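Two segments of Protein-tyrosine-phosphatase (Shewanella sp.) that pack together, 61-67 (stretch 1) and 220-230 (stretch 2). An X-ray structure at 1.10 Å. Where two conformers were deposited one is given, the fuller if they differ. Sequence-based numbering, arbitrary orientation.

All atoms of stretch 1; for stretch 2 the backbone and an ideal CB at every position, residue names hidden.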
# COMPACT_ATOMS: atom_id res chain seq x y z
N GLN A 61 -0.78 9.34 -12.50
CA GLN A 61 -1.47 8.71 -13.62
C GLN A 61 -1.97 7.33 -13.20
O GLN A 61 -1.25 6.57 -12.57
CB GLN A 61 -0.50 8.61 -14.78
CG GLN A 61 -0.06 9.90 -15.38
CD GLN A 61 1.11 9.81 -16.36
OE1 GLN A 61 1.69 8.72 -16.53
NE2 GLN A 61 1.48 10.94 -16.89
N ILE A 62 -3.17 7.00 -13.63
CA ILE A 62 -3.74 5.67 -13.36
C ILE A 62 -3.06 4.68 -14.27
O ILE A 62 -3.03 4.86 -15.49
CB ILE A 62 -5.26 5.66 -13.56
CG1 ILE A 62 -5.98 6.64 -12.63
CG2 ILE A 62 -5.84 4.26 -13.40
CD1 ILE A 62 -7.41 6.96 -13.01
N MET A 63 -2.54 3.61 -13.68
CA MET A 63 -1.77 2.59 -14.40
C MET A 63 -2.60 1.35 -14.57
O MET A 63 -3.55 1.08 -13.83
CB MET A 63 -0.51 2.29 -13.60
CG MET A 63 0.29 3.53 -13.34
SD MET A 63 0.82 4.51 -14.73
CE MET A 63 1.96 3.45 -15.55
N PRO A 64 -2.19 0.50 -15.51
CA PRO A 64 -2.88 -0.79 -15.70
C PRO A 64 -2.86 -1.62 -14.44
O PRO A 64 -2.06 -1.46 -13.55
CB PRO A 64 -2.07 -1.49 -16.80
CG PRO A 64 -1.29 -0.43 -17.48
CD PRO A 64 -1.10 0.71 -16.50
N ASP A 65 -3.81 -2.57 -14.42
CA ASP A 65 -3.91 -3.53 -13.33
C ASP A 65 -3.41 -4.93 -13.72
O ASP A 65 -3.53 -5.82 -12.86
CB ASP A 65 -5.32 -3.57 -12.73
CG ASP A 65 -6.40 -3.96 -13.71
OD1 ASP A 65 -7.54 -3.49 -13.53
OD2 ASP A 65 -6.07 -4.75 -14.65
N THR A 66 -2.92 -5.12 -14.93
CA THR A 66 -2.50 -6.41 -15.43
C THR A 66 -1.22 -6.24 -16.18
O THR A 66 -1.12 -5.29 -16.98
CB THR A 66 -3.61 -7.01 -16.33
OG1 THR A 66 -4.77 -7.21 -15.53
CG2 THR A 66 -3.17 -8.31 -16.94
N TYR A 67 -0.23 -7.11 -15.96
CA TYR A 67 1.10 -7.00 -16.49
C TYR A 67 1.63 -8.40 -16.89
O TYR A 67 1.39 -9.38 -16.16
CB TYR A 67 2.14 -6.40 -15.47
CG TYR A 67 1.70 -5.02 -15.07
CD1 TYR A 67 2.24 -3.93 -15.72
CD2 TYR A 67 0.72 -4.78 -14.09
CE1 TYR A 67 1.87 -2.65 -15.42
CE2 TYR A 67 0.30 -3.51 -13.83
CZ TYR A 67 0.89 -2.43 -14.47
OH TYR A 67 0.51 -1.13 -14.23
N UNK A 220 -14.67 -8.10 -12.81
CA UNK A 220 -13.39 -8.05 -13.48
C UNK A 220 -12.47 -7.09 -12.71
O UNK A 220 -12.97 -6.21 -12.00
CB UNK A 220 -13.55 -7.62 -14.94
N UNK A 221 -11.18 -7.27 -12.90
CA UNK A 221 -10.21 -6.36 -12.30
C UNK A 221 -10.54 -4.91 -12.67
O UNK A 221 -10.57 -4.03 -11.81
CB UNK A 221 -8.79 -6.72 -12.75
N UNK A 222 -10.78 -4.62 -13.97
CA UNK A 222 -10.94 -3.24 -14.35
C UNK A 222 -12.19 -2.64 -13.75
O UNK A 222 -12.19 -1.50 -13.30
CB UNK A 222 -10.97 -3.11 -15.87
N UNK A 223 -13.26 -3.41 -13.74
CA UNK A 223 -14.52 -2.91 -13.22
C UNK A 223 -14.38 -2.60 -11.73
O UNK A 223 -14.81 -1.53 -11.24
CB UNK A 223 -15.64 -3.92 -13.46
N UNK A 224 -13.78 -3.53 -10.99
CA UNK A 224 -13.60 -3.31 -9.54
C UNK A 224 -12.68 -2.15 -9.26
O UNK A 224 -13.00 -1.29 -8.44
CB UNK A 224 -13.05 -4.57 -8.87
N UNK A 225 -11.53 -2.09 -9.92
CA UNK A 225 -10.56 -1.03 -9.65
C UNK A 225 -11.16 0.34 -9.96
O UNK A 225 -10.89 1.31 -9.24
CB UNK A 225 -9.29 -1.25 -10.47
N UNK A 226 -11.95 0.46 -11.02
CA UNK A 226 -12.59 1.70 -11.34
C UNK A 226 -13.65 2.07 -10.31
O UNK A 226 -13.77 3.25 -9.92
CB UNK A 226 -13.21 1.62 -12.74
N UNK A 227 -14.45 1.10 -9.87
CA UNK A 227 -15.44 1.42 -8.82
C UNK A 227 -14.79 1.82 -7.52
O UNK A 227 -15.33 2.73 -6.83
CB UNK A 227 -16.36 0.22 -8.57
N UNK A 228 -13.66 1.21 -7.19
CA UNK A 228 -12.96 1.60 -5.97
C UNK A 228 -12.49 3.06 -6.08
O UNK A 228 -12.65 3.82 -5.12
CB UNK A 228 -11.77 0.67 -5.71
N UNK A 229 -11.93 3.46 -7.21
CA UNK A 229 -11.48 4.82 -7.34
C UNK A 229 -12.66 5.79 -7.28
O UNK A 229 -12.55 6.88 -6.72
CB UNK A 229 -10.70 5.00 -8.65
N UNK A 230 -13.78 5.44 -7.91
CA UNK A 230 -14.91 6.33 -8.02
C UNK A 230 -15.70 6.47 -6.74
O UNK A 230 -16.46 7.45 -6.60
CB UNK A 230 -15.84 5.85 -9.14

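Position 220 has an extended backbone, and helical angles begin at 221. Its CA-to-CB bond points sideways, and no atom of stretch 1 lies within 5.5 Å of the ideal CB. Such an N-cap site suits Ser, Thr, Asp or Asn, whose short side chains can accept from a free backbone NH. The residue is Thr220. Its OG1 accepts from N of residue 223 at 3.1 Å, a capping bond.

Position 221 points toward stretch 1. The ideal CB is 3.5 Å from Asp65 OD1 and 4.9 Å from Thr66 OG1. A polar side chain could seek these oxygens, and an aliphatic one could lie beside them. The residue is Leu221. Its CD2 comes within 3.9 Å of Thr66 OG1, and its CB is 3.6 Å from Asp65 OD1. These are packing contacts. The chi1 of -99° lies between wells.

Position 222 points sideways, with its ideal CB 4.2 Å from Asp65 OD1. The carboxylate nearby would favour a basic or neutral polar residue, but a sideways bond leaves room for others. The residue is Asp222, an acid beside an acid. Its OD2 stays 4.4 Å from Asp65 OD1, and no bond joins the two carboxylates. Its backbone N is 3.5 Å from Asp65 OD1, but the angle is too poor for a hydrogen bond.

Position 223 points away, so stretch 1 sets no demand. Many helix formers would fit. The residue is Lys223, with all four chi angles t in the conformer given.

Position 224 points sideways and finds nothing of stretch 1 within 5.5 Å. Stretch 1 leaves the choice open. The residue is Ala224.

Position 225 points toward stretch 1, and its ideal CB is 4.2 Å from Asp65 OD1. An acceptor at this range calls for a donor on a somewhat longer arm: Asn or Gln might serve, or a longer basic chain. The residue is Asn225. Its ND2 donates to Asp65 OD1 at 2.9 Å with an angle of 157°, the one direct hydrogen bond between the stretches. Asp65 OD2 accepts from Thr66 OG1 at 2.9 Å, so both carboxylate oxygens are engaged.

Positions 226, 227 and 228 are out of reach of stretch 1, and it cannot select among side chains there. The residues are Ala226, Leu227 and Tyr228.

Position 229 points toward stretch 1, but its ideal CB has nothing within 5.5 Å. A short side chain would stop before Ile62. A long one, such as Arg, Lys, Met or Gln, could cross the gap, and a charged end could also turn toward Asp65. The residue is Arg229. Ile62 CG2 lies over one face of the guanidinium, 3.6 Å from Arg229 CZ. A water bridges to the acid: it accepts from Arg229 NH2 at 3.0 Å and donates to Asp65 OD1 at 3.0 Å. The charges are thus linked through water.

Position 230 is out of reach, and stretch 1 gives no guide. The residue is Ala230.

Stretch 2 (220-230) TLDKANALYRA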
# COMPACT_ATOMS: atom_id res chain seq x y z
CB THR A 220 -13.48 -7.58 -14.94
OG1 THR A 220 -13.88 -6.22 -14.91
CG2 THR A 220 -14.47 -8.44 -15.74
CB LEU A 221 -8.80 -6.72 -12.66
CG LEU A 221 -8.00 -7.53 -11.61
CD1 LEU A 221 -8.71 -8.76 -11.18
CD2 LEU A 221 -6.59 -7.76 -12.12
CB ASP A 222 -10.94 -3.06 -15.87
CG ASP A 222 -10.99 -1.60 -16.25
OD1 ASP A 222 -12.00 -1.19 -16.76
OD2 ASP A 222 -10.08 -0.79 -15.98
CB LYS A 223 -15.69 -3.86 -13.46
CG LYS A 223 -16.99 -3.31 -12.93
CD LYS A 223 -18.17 -4.19 -13.36
CE LYS A 223 -19.50 -3.61 -12.93
NZ LYS A 223 -20.70 -4.44 -13.12
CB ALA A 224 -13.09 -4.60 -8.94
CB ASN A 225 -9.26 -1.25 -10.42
CG ASN A 225 -8.43 -2.34 -9.83
OD1 ASN A 225 -8.32 -2.46 -8.58
ND2 ASN A 225 -7.83 -3.21 -10.63
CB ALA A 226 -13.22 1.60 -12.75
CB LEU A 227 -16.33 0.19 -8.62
CG LEU A 227 -17.39 -0.06 -9.68
CD1 LEU A 227 -18.06 -1.40 -9.45
CD2 LEU A 227 -18.43 1.05 -9.65
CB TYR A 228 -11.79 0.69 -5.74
CG TYR A 228 -12.08 -0.65 -5.11
CD1 TYR A 228 -11.71 -1.87 -5.66
CD2 TYR A 228 -12.71 -0.71 -3.86
CE1 TYR A 228 -11.97 -3.04 -5.09
CE2 TYR A 228 -12.94 -1.91 -3.23
CZ TYR A 228 -12.57 -3.09 -3.84
OH TYR A 228 -12.76 -4.32 -3.24
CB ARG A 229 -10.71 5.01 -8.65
CG ARG A 229 -9.28 4.51 -8.59
CD ARG A 229 -8.48 4.82 -9.82
NE ARG A 229 -8.83 3.95 -10.97
CZ ARG A 229 -8.29 2.77 -11.17
NH1 ARG A 229 -7.38 2.28 -10.40
NH2 ARG A 229 -8.65 2.06 -12.23
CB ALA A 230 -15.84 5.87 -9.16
O HOH W 1 -7.66 -0.53 -13.44
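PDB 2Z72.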